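Local coordinates for protein 16S rRNA aminocarboxypropyltransferase (Vulcanisaeta distributa, PDB 5APG) that probably transfers the aminocarboxypropyl group of S-adenosylmethionine to an N1-methylpseudouridine of 16S rRNA, the last step in making a hypermodified base, at residues V77-H80 with T81-R85; I21-R25 with F26-Q30; A119-M123 with G124-E128. All coordinates share one frame; numbering follows the deposited sequence.

The three contacts are local and follow one another along the chain in the order contact 2, contact 1, contact 3. Contact 2 is the turn that leads from helix 19-25 into strand 30-32, an outermost strand of the five-stranded parallel sheet. Contact 1 covers the end of helix 73-83 and the start of the following loop. Contact 3 links helices 112-122 and 126-133. Contacts 1 and 3 sit on opposite sides of the chain's centre, their own centres about 26 Å apart. Contacts 2 and 3 are closer, about 17 Å between centres, and Leu23 packs on both helices of contact 3. All three are helix ends of a SPOUT-type fold. Contact 1 touches the bound selenium analogue of S-adenosylmethionine through His80; contacts 2 and 3 are packing beyond it.

Contact 1: residues V77-H80 with T81-R85; sequences VDVH and TKFIR
Asp78 has CG anti to the backbone N (chi1 -176°) and Lys82 has CG beside its own N (chi1 -66°), which brings the carboxylate and the lysine chain together one helical turn apart. The lysine chain then bends at chi3 and carries its end across the carboxylate. Asp78 OD1 lies 3.4 Å from Lys82 NZ, a long salt bridge. The same oxygen is nearer to the methylene Lys82 CE, at 3.2 Å. Asp78 OD2 has a second cation, Arg75. Replacing Asp78 by an alanine would probably leave the Lys82 ammonium without its anion and free to swing, and would take a partner from Arg75.

Thr81 folds its OG1 between its backbone N and carbonyl carbon (chi1 56°), which turns the hydroxyl back toward the preceding turn. Val77 O therefore takes two bonds from one residue. Thr81 N lies almost in line with the C=O bond, beyond the oxygen, at 3.0 Å. Thr81 OG1 donates to Val77 O at 2.7 Å from a tilted direction. Beside this, Val77 CG1 meets Thr81 CG2. The helical bonds continue from Lys82 N to Asp78 O and from Phe83 N to Val79 O. The edge of the Phe83 ring also lies at Val79 O, with CD2 3.2 Å from that oxygen.

His80 and Ile84 run side by side, with His80 CD2 3.8 Å from Ile84 CD1. His80 ND1 is hydrogen-bonded to Ala76 O, which probably helps fix the turn of the imidazole. The ring touches the bound selenium analogue of S-adenosylmethionine and packs on Ile69 of strand 66-70. The helix end thus has a charged pair on one flank and apolar contacts with the sheet on another. The Ile84 methyl probably helps hold His80 steady as part of the pocket wall.

Contact 2: residues I21-R25 with F26-Q30; sequences IKLVR and FGFAQ
Phe26 puts the CE2 corner of its ring over one face of the Arg25 guanidinium, 3.5 Å above that plane and off toward the rim. The two planes are 60° apart, so this is not a flat stack. Between guanidinium and ring the nearest pair is Arg25 NH2 and Phe26 CE2 at 3.6 Å. Arg25 reaches this place by bending its chain at chi3 (62°). At the edge of the phenyl ring, in its plane, lies Lys22 O. The stem of Lys22 runs beside the same ring, with its NZ bound to Leu135 O.

The Phe28 ring has Leu23 CD2 at an oblique position. That methyl meets Phe28 CB at 3.7 Å, the two side chains crossing at about a right angle. Both residues also pack on Val132 of helix 126-133.

Helix 19-25 ends here in a Schellman motif with Gly27 at positive phi. Phe28 N bonds Leu23 O at 3.0 Å. Gly27 N bonds Val24 O from above the carbonyl plane. Past the turn the chain doubles back, and Val24 CA approaches Ala29 O in a CA-H...O contact of 3.4 Å. Strand 30-32 follows, where Gln30 makes backbone hydrogen bonds with Val5 and Ile7 of strand 5-9. A water donates to both Val24 O, at 2.7 Å, and Ala29 O.

The last carbonyls of a helix lack the usual amide partners of a further turn. Here the turn's own amides and one water supply donors to Leu23 O and Val24 O.

Contact 3: residues A119-M123 with G124-E128; sequences ALYIM and GFKDE
Phe125 N reaches back to Leu120 O at 2.7 Å and Gly124 N to Tyr121 O at 3.0 Å, while Gly124 takes a positive phi of 93°. This is a Schellman motif. It ends helix 112-122, and Phe125 already occupies the N-cap position of helix 126-133. Gly124 N approaches its acceptor from above the carbonyl plane. A side chain on Gly124 would be pressed against Met123 O, which fits the glycine found there.

Next to the turn, Leu120 and Phe125 cross at about a right angle. Leu120 CB touches Phe125 CB at 4.0 Å, and Leu120 CD1 goes on to the backbone of Glu128 in the next helix. Leu120 O lies at the edge of the Phe125 ring, near its plane. Phe125 CD2 also meets the CB of Met123, which is present as selenomethionine. Arg58 ties this corner to helix 58-63: it bonds Met123 O and makes a cation-pi contact with Phe125. Leu120 further packs on Ala129 and Val132, so the two helices share an apolar seam beyond the turn.

Tyr121 and Lys126 make the other side of the contact. With CG anti to the backbone N (chi1 -167°), Tyr121 brings its ring alongside Lys126, and the extended lysine chain passes over one face. Lys126 CG sits 3.8 Å from the centroid of the Tyr121 ring, only 15° off the normal, a CH-pi contact. Farther out, Lys126 CE lies 3.4 Å from Tyr121 CZ. The tyrosine also packs on Ile143, Gln147 and Leu150 of helix 141-153. One water joins the two polar ends, 2.6 Å from Tyr121 OH and 3.2 Å from Lys126 NZ, from which it accepts.

Contact 1: residues V77-H80 with T81-R85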
loop_
_atom_site.group_PDB
_atom_site.type_symbol
_atom_site.label_atom_id
_atom_site.label_comp_id
_atom_site.label_asym_id
_atom_site.label_seq_id
_atom_site.Cartn_x
_atom_site.Cartn_y
_atom_site.Cartn_z
ATOM N N VAL A 77 1.675 10.495 -7.913
ATOM C CA VAL A 77 0.386 11.110 -8.216
ATOM C C VAL A 77 0.145 11.119 -9.720
ATOM O O VAL A 77 -0.904 10.686 -10.188
ATOM C CB VAL A 77 0.286 12.545 -7.666
ATOM C CG1 VAL A 77 -1.044 13.166 -8.058
ATOM C CG2 VAL A 77 0.441 12.539 -6.153
ATOM N N ASP A 78 1.130 11.588 -10.478
ATOM C CA ASP A 78 1.010 11.652 -11.930
ATOM C C ASP A 78 0.731 10.278 -12.545
ATOM O O ASP A 78 -0.126 10.140 -13.417
ATOM C CB ASP A 78 2.279 12.245 -12.541
ATOM C CG ASP A 78 2.175 12.416 -14.040
ATOM O OD1 ASP A 78 1.470 13.349 -14.480
ATOM O OD2 ASP A 78 2.793 11.619 -14.777
ATOM N N VAL A 79 1.447 9.264 -12.077
ATOM C CA VAL A 79 1.323 7.922 -12.639
ATOM C C VAL A 79 -0.047 7.306 -12.358
ATOM O O VAL A 79 -0.703 6.790 -13.267
ATOM C CB VAL A 79 2.424 6.989 -12.095
ATOM C CG1 VAL A 79 2.118 5.534 -12.440
ATOM C CG2 VAL A 79 3.783 7.412 -12.639
ATOM N N HIS A 80 -0.488 7.369 -11.106
ATOM C CA HIS A 80 -1.766 6.765 -10.740
ATOM C C HIS A 80 -2.954 7.502 -11.353
ATOM O O HIS A 80 -3.940 6.879 -11.734
ATOM C CB HIS A 80 -1.923 6.706 -9.221
ATOM C CG HIS A 80 -1.080 5.655 -8.569
ATOM N ND1 HIS A 80 0.231 5.870 -8.202
ATOM C CD2 HIS A 80 -1.361 4.372 -8.230
ATOM C CE1 HIS A 80 0.722 4.767 -7.663
ATOM N NE2 HIS A 80 -0.225 3.846 -7.665
ATOM N N THR A 81 -2.868 8.824 -11.453
ATOM C CA THR A 81 -4.001 9.595 -11.954
ATOM C C THR A 81 -4.162 9.451 -13.467
ATOM O O THR A 81 -5.277 9.501 -13.984
ATOM C CB THR A 81 -3.879 11.093 -11.598
ATOM O OG1 THR A 81 -2.638 11.612 -12.090
ATOM C CG2 THR A 81 -3.947 11.294 -10.090
ATOM N N LYS A 82 -3.057 9.256 -14.177
ATOM C CA LYS A 82 -3.112 9.265 -15.635
ATOM C C LYS A 82 -3.212 7.882 -16.282
ATOM O O LYS A 82 -3.654 7.776 -17.423
ATOM C CB LYS A 82 -1.891 10.000 -16.203
ATOM C CG LYS A 82 -1.855 11.487 -15.874
ATOM C CD LYS A 82 -1.063 12.281 -16.908
ATOM C CE LYS A 82 0.364 11.774 -17.044
ATOM N NZ LYS A 82 1.214 12.734 -17.805
ATOM N N PHE A 83 -2.825 6.822 -15.577
ATOM C CA PHE A 83 -2.691 5.531 -16.253
ATOM C C PHE A 83 -3.553 4.375 -15.737
ATOM O O PHE A 83 -3.481 3.273 -16.280
ATOM C CB PHE A 83 -1.223 5.098 -16.235
ATOM C CG PHE A 83 -0.306 6.052 -16.946
ATOM C CD1 PHE A 83 -0.184 6.014 -18.326
ATOM C CD2 PHE A 83 0.436 6.984 -16.238
ATOM C CE1 PHE A 83 0.656 6.890 -18.989
ATOM C CE2 PHE A 83 1.282 7.862 -16.893
ATOM C CZ PHE A 83 1.391 7.816 -18.270
ATOM N N ILE A 84 -4.370 4.595 -14.712
ATOM C CA ILE A 84 -5.297 3.538 -14.308
ATOM C C ILE A 84 -6.737 4.047 -14.222
ATOM O O ILE A 84 -7.088 4.846 -13.350
ATOM C CB ILE A 84 -4.885 2.875 -12.966
ATOM C CG1 ILE A 84 -4.576 3.914 -11.896
ATOM C CG2 ILE A 84 -3.672 1.979 -13.165
ATOM C CD1 ILE A 84 -4.141 3.308 -10.581
ATOM N N ARG A 85 -7.559 3.571 -15.155
ATOM C CA ARG A 85 -8.953 3.987 -15.258
ATOM C C ARG A 85 -9.871 2.795 -15.523
ATOM O O ARG A 85 -9.710 2.093 -16.522
ATOM C CB ARG A 85 -9.123 5.017 -16.377
ATOM C CG ARG A 85 -8.737 6.441 -16.003
ATOM C CD ARG A 85 -8.076 7.132 -17.192
ATOM N NE ARG A 85 -7.661 8.498 -16.890
ATOM C CZ ARG A 85 -7.836 9.527 -17.710
ATOM N NH1 ARG A 85 -8.415 9.345 -18.889
ATOM N NH2 ARG A 85 -7.429 10.738 -17.354
#

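Contact 2: residues I21-R25 with F26-Q30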
loop_
_atom_site.group_PDB
_atom_site.type_symbol
_atom_site.label_atom_id
_atom_site.label_comp_id
_atom_site.label_asym_id
_atom_site.label_seq_id
_atom_site.Cartn_x
_atom_site.Cartn_y
_atom_site.Cartn_z
ATOM N N ILE A 21 11.373 -4.893 -5.401
ATOM C CA ILE A 21 12.345 -5.839 -5.939
ATOM C C ILE A 21 12.594 -6.978 -4.950
ATOM O O ILE A 21 12.701 -8.146 -5.337
ATOM C CB ILE A 21 13.679 -5.137 -6.282
ATOM C CG1 ILE A 21 13.506 -4.227 -7.500
ATOM C CG2 ILE A 21 14.778 -6.151 -6.541
ATOM C CD1 ILE A 21 13.072 -4.957 -8.753
ATOM N N LYS A 22 12.655 -6.640 -3.665
ATOM C CA LYS A 22 12.881 -7.643 -2.630
ATOM C C LYS A 22 11.672 -8.566 -2.453
ATOM O O LYS A 22 11.836 -9.774 -2.289
ATOM C CB LYS A 22 13.232 -6.970 -1.303
ATOM C CG LYS A 22 14.060 -7.852 -0.381
ATOM C CD LYS A 22 14.585 -7.061 0.803
ATOM C CE LYS A 22 15.496 -7.909 1.657
ATOM N NZ LYS A 22 16.037 -7.162 2.834
ATOM N N LEU A 23 10.467 -8.000 -2.481
ATOM C CA LEU A 23 9.242 -8.804 -2.500
ATOM C C LEU A 23 9.260 -9.846 -3.611
ATOM O O LEU A 23 8.938 -11.016 -3.394
ATOM C CB LEU A 23 8.007 -7.915 -2.684
ATOM C CG LEU A 23 7.413 -7.231 -1.461
ATOM C CD1 LEU A 23 6.326 -6.251 -1.895
ATOM C CD2 LEU A 23 6.863 -8.279 -0.508
ATOM N N VAL A 24 9.628 -9.402 -4.807
ATOM C CA VAL A 24 9.634 -10.260 -5.982
ATOM C C VAL A 24 10.723 -11.323 -5.863
ATOM O O VAL A 24 10.503 -12.487 -6.191
ATOM C CB VAL A 24 9.837 -9.431 -7.266
ATOM C CG1 VAL A 24 10.007 -10.338 -8.479
ATOM C CG2 VAL A 24 8.670 -8.469 -7.457
ATOM N N ARG A 25 11.888 -10.914 -5.369
ATOM C CA ARG A 25 13.025 -11.818 -5.211
ATOM C C ARG A 25 12.684 -13.010 -4.321
ATOM O O ARG A 25 13.176 -14.115 -4.545
ATOM C CB ARG A 25 14.234 -11.063 -4.641
ATOM C CG ARG A 25 15.539 -11.847 -4.693
ATOM C CD ARG A 25 16.756 -10.926 -4.629
ATOM N NE ARG A 25 16.827 -10.153 -3.391
ATOM C CZ ARG A 25 17.348 -10.608 -2.256
ATOM N NH1 ARG A 25 17.841 -11.837 -2.198
ATOM N NH2 ARG A 25 17.374 -9.838 -1.176
ATOM N N PHE A 26 11.830 -12.793 -3.325
ATOM C CA PHE A 26 11.450 -13.869 -2.411
ATOM C C PHE A 26 10.116 -14.520 -2.778
ATOM O O PHE A 26 9.619 -15.375 -2.051
ATOM C CB PHE A 26 11.401 -13.355 -0.966
ATOM C CG PHE A 26 12.756 -13.237 -0.327
ATOM C CD1 PHE A 26 13.326 -14.322 0.322
ATOM C CD2 PHE A 26 13.470 -12.053 -0.396
ATOM C CE1 PHE A 26 14.583 -14.226 0.901
ATOM C CE2 PHE A 26 14.726 -11.949 0.179
ATOM C CZ PHE A 26 15.282 -13.039 0.827
ATOM N N GLY A 27 9.539 -14.114 -3.904
ATOM C CA GLY A 27 8.346 -14.764 -4.418
ATOM C C GLY A 27 7.012 -14.384 -3.791
ATOM O O GLY A 27 6.021 -15.084 -3.994
ATOM N N PHE A 28 6.977 -13.287 -3.036
ATOM C CA PHE A 28 5.714 -12.786 -2.486
ATOM C C PHE A 28 4.858 -12.108 -3.550
ATOM O O PHE A 28 3.648 -11.951 -3.388
ATOM C CB PHE A 28 5.968 -11.796 -1.350
ATOM C CG PHE A 28 6.455 -12.434 -0.080
ATOM C CD1 PHE A 28 5.612 -13.233 0.675
ATOM C CD2 PHE A 28 7.744 -12.209 0.375
ATOM C CE1 PHE A 28 6.050 -13.806 1.858
ATOM C CE2 PHE A 28 8.190 -12.779 1.556
ATOM C CZ PHE A 28 7.342 -13.576 2.298
ATOM N N ALA A 29 5.504 -11.687 -4.628
ATOM C CA ALA A 29 4.819 -10.998 -5.710
ATOM C C ALA A 29 5.548 -11.263 -7.013
ATOM O O ALA A 29 6.692 -11.724 -7.010
ATOM C CB ALA A 29 4.743 -9.502 -5.433
ATOM N N GLN A 30 4.893 -10.970 -8.127
ATOM C CA GLN A 30 5.548 -11.111 -9.414
ATOM C C GLN A 30 5.467 -9.803 -10.197
ATOM O O GLN A 30 4.461 -9.089 -10.141
ATOM C CB GLN A 30 4.939 -12.278 -10.201
ATOM C CG GLN A 30 3.833 -11.918 -11.172
ATOM C CD GLN A 30 3.445 -13.089 -12.062
ATOM O OE1 GLN A 30 3.603 -14.251 -11.683
ATOM N NE2 GLN A 30 2.943 -12.787 -13.255
HETATM O O HOH W 1 8.660 -13.593 -7.814
#

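Contact 3: residues A119-M123 with G124-E128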
loop_
_atom_site.group_PDB
_atom_site.type_symbol
_atom_site.label_atom_id
_atom_site.label_comp_id
_atom_site.label_asym_id
_atom_site.label_seq_id
_atom_site.Cartn_x
_atom_site.Cartn_y
_atom_site.Cartn_z
ATOM N N ALA A 119 -2.112 -4.058 3.508
ATOM C CA ALA A 119 -3.253 -4.564 2.758
ATOM C C ALA A 119 -3.576 -5.996 3.177
ATOM O O ALA A 119 -4.735 -6.335 3.421
ATOM C CB ALA A 119 -2.985 -4.494 1.256
ATOM N N LEU A 120 -2.543 -6.829 3.253
ATOM C CA LEU A 120 -2.697 -8.214 3.697
ATOM C C LEU A 120 -3.307 -8.296 5.096
ATOM O O LEU A 120 -4.253 -9.054 5.334
ATOM C CB LEU A 120 -1.343 -8.931 3.685
ATOM C CG LEU A 120 -0.735 -9.245 2.314
ATOM C CD1 LEU A 120 0.670 -9.831 2.461
ATOM C CD2 LEU A 120 -1.634 -10.189 1.537
ATOM N N TYR A 121 -2.754 -7.522 6.021
ATOM C CA TYR A 121 -3.230 -7.520 7.401
ATOM C C TYR A 121 -4.716 -7.155 7.473
ATOM O O TYR A 121 -5.511 -7.858 8.101
ATOM C CB TYR A 121 -2.405 -6.546 8.243
ATOM C CG TYR A 121 -2.604 -6.699 9.737
ATOM C CD1 TYR A 121 -3.728 -6.177 10.369
ATOM C CD2 TYR A 121 -1.666 -7.368 10.517
ATOM C CE1 TYR A 121 -3.911 -6.317 11.735
ATOM C CE2 TYR A 121 -1.841 -7.514 11.884
ATOM C CZ TYR A 121 -2.964 -6.986 12.485
ATOM O OH TYR A 121 -3.143 -7.128 13.842
ATOM N N ILE A 122 -5.082 -6.062 6.813
ATOM C CA ILE A 122 -6.456 -5.559 6.836
ATOM C C ILE A 122 -7.431 -6.589 6.268
ATOM O O ILE A 122 -8.559 -6.723 6.745
ATOM C CB ILE A 122 -6.560 -4.227 6.057
ATOM C CG1 ILE A 122 -5.886 -3.107 6.850
ATOM C CG2 ILE A 122 -8.020 -3.851 5.776
ATOM C CD1 ILE A 122 -5.398 -1.966 5.987
HETATM N N MSE A 123 -6.979 -7.346 5.274
HETATM C CA MSE A 123 -7.840 -8.326 4.631
HETATM C C MSE A 123 -7.773 -9.704 5.299
HETATM O O MSE A 123 -8.281 -10.688 4.768
HETATM C CB MSE A 123 -7.488 -8.426 3.146
HETATM C CG MSE A 123 -7.754 -7.127 2.389
HETATM SE SE MSE A 123 -7.566 -7.303 0.456
HETATM C CE MSE A 123 -5.680 -7.755 0.366
ATOM N N GLY A 124 -7.146 -9.769 6.469
ATOM C CA GLY A 124 -7.167 -10.988 7.259
ATOM C C GLY A 124 -5.997 -11.929 7.036
ATOM O O GLY A 124 -5.983 -13.036 7.571
ATOM N N PHE A 125 -5.020 -11.504 6.243
ATOM C CA PHE A 125 -3.823 -12.315 6.026
ATOM C C PHE A 125 -2.698 -11.843 6.942
ATOM O O PHE A 125 -1.646 -11.409 6.478
ATOM C CB PHE A 125 -3.383 -12.256 4.559
ATOM C CG PHE A 125 -4.447 -12.687 3.588
ATOM C CD1 PHE A 125 -4.646 -14.030 3.307
ATOM C CD2 PHE A 125 -5.243 -11.749 2.950
ATOM C CE1 PHE A 125 -5.623 -14.429 2.413
ATOM C CE2 PHE A 125 -6.223 -12.139 2.055
ATOM C CZ PHE A 125 -6.414 -13.481 1.786
ATOM N N LYS A 126 -2.925 -11.934 8.248
ATOM C CA LYS A 126 -1.975 -11.423 9.234
ATOM C C LYS A 126 -0.645 -12.174 9.239
ATOM O O LYS A 126 0.414 -11.559 9.362
ATOM C CB LYS A 126 -2.595 -11.465 10.631
ATOM C CG LYS A 126 -3.778 -10.527 10.785
ATOM C CD LYS A 126 -4.385 -10.595 12.178
ATOM C CE LYS A 126 -5.370 -9.450 12.388
ATOM N NZ LYS A 126 -6.309 -9.700 13.512
ATOM N N ASP A 127 -0.694 -13.494 9.104
ATOM C CA ASP A 127 0.533 -14.289 9.111
ATOM C C ASP A 127 1.384 -13.952 7.892
ATOM O O ASP A 127 2.597 -13.774 7.997
ATOM C CB ASP A 127 0.217 -15.781 9.137
ATOM C CG ASP A 127 -0.371 -16.232 10.460
ATOM O OD1 ASP A 127 -0.286 -15.470 11.445
ATOM O OD2 ASP A 127 -0.910 -17.353 10.515
ATOM N N GLU A 128 0.733 -13.865 6.738
ATOM C CA GLU A 128 1.400 -13.481 5.503
ATOM C C GLU A 128 1.993 -12.076 5.592
ATOM O O GLU A 128 3.093 -11.827 5.102
ATOM C CB GLU A 128 0.426 -13.564 4.326
ATOM C CG GLU A 128 0.012 -14.990 3.970
ATOM C CD GLU A 128 -1.116 -15.526 4.840
ATOM O OE1 GLU A 128 -1.570 -14.804 5.756
ATOM O OE2 GLU A 128 -1.552 -16.672 4.600
HETATM O O HOH W 2 -5.482 -6.938 14.936
#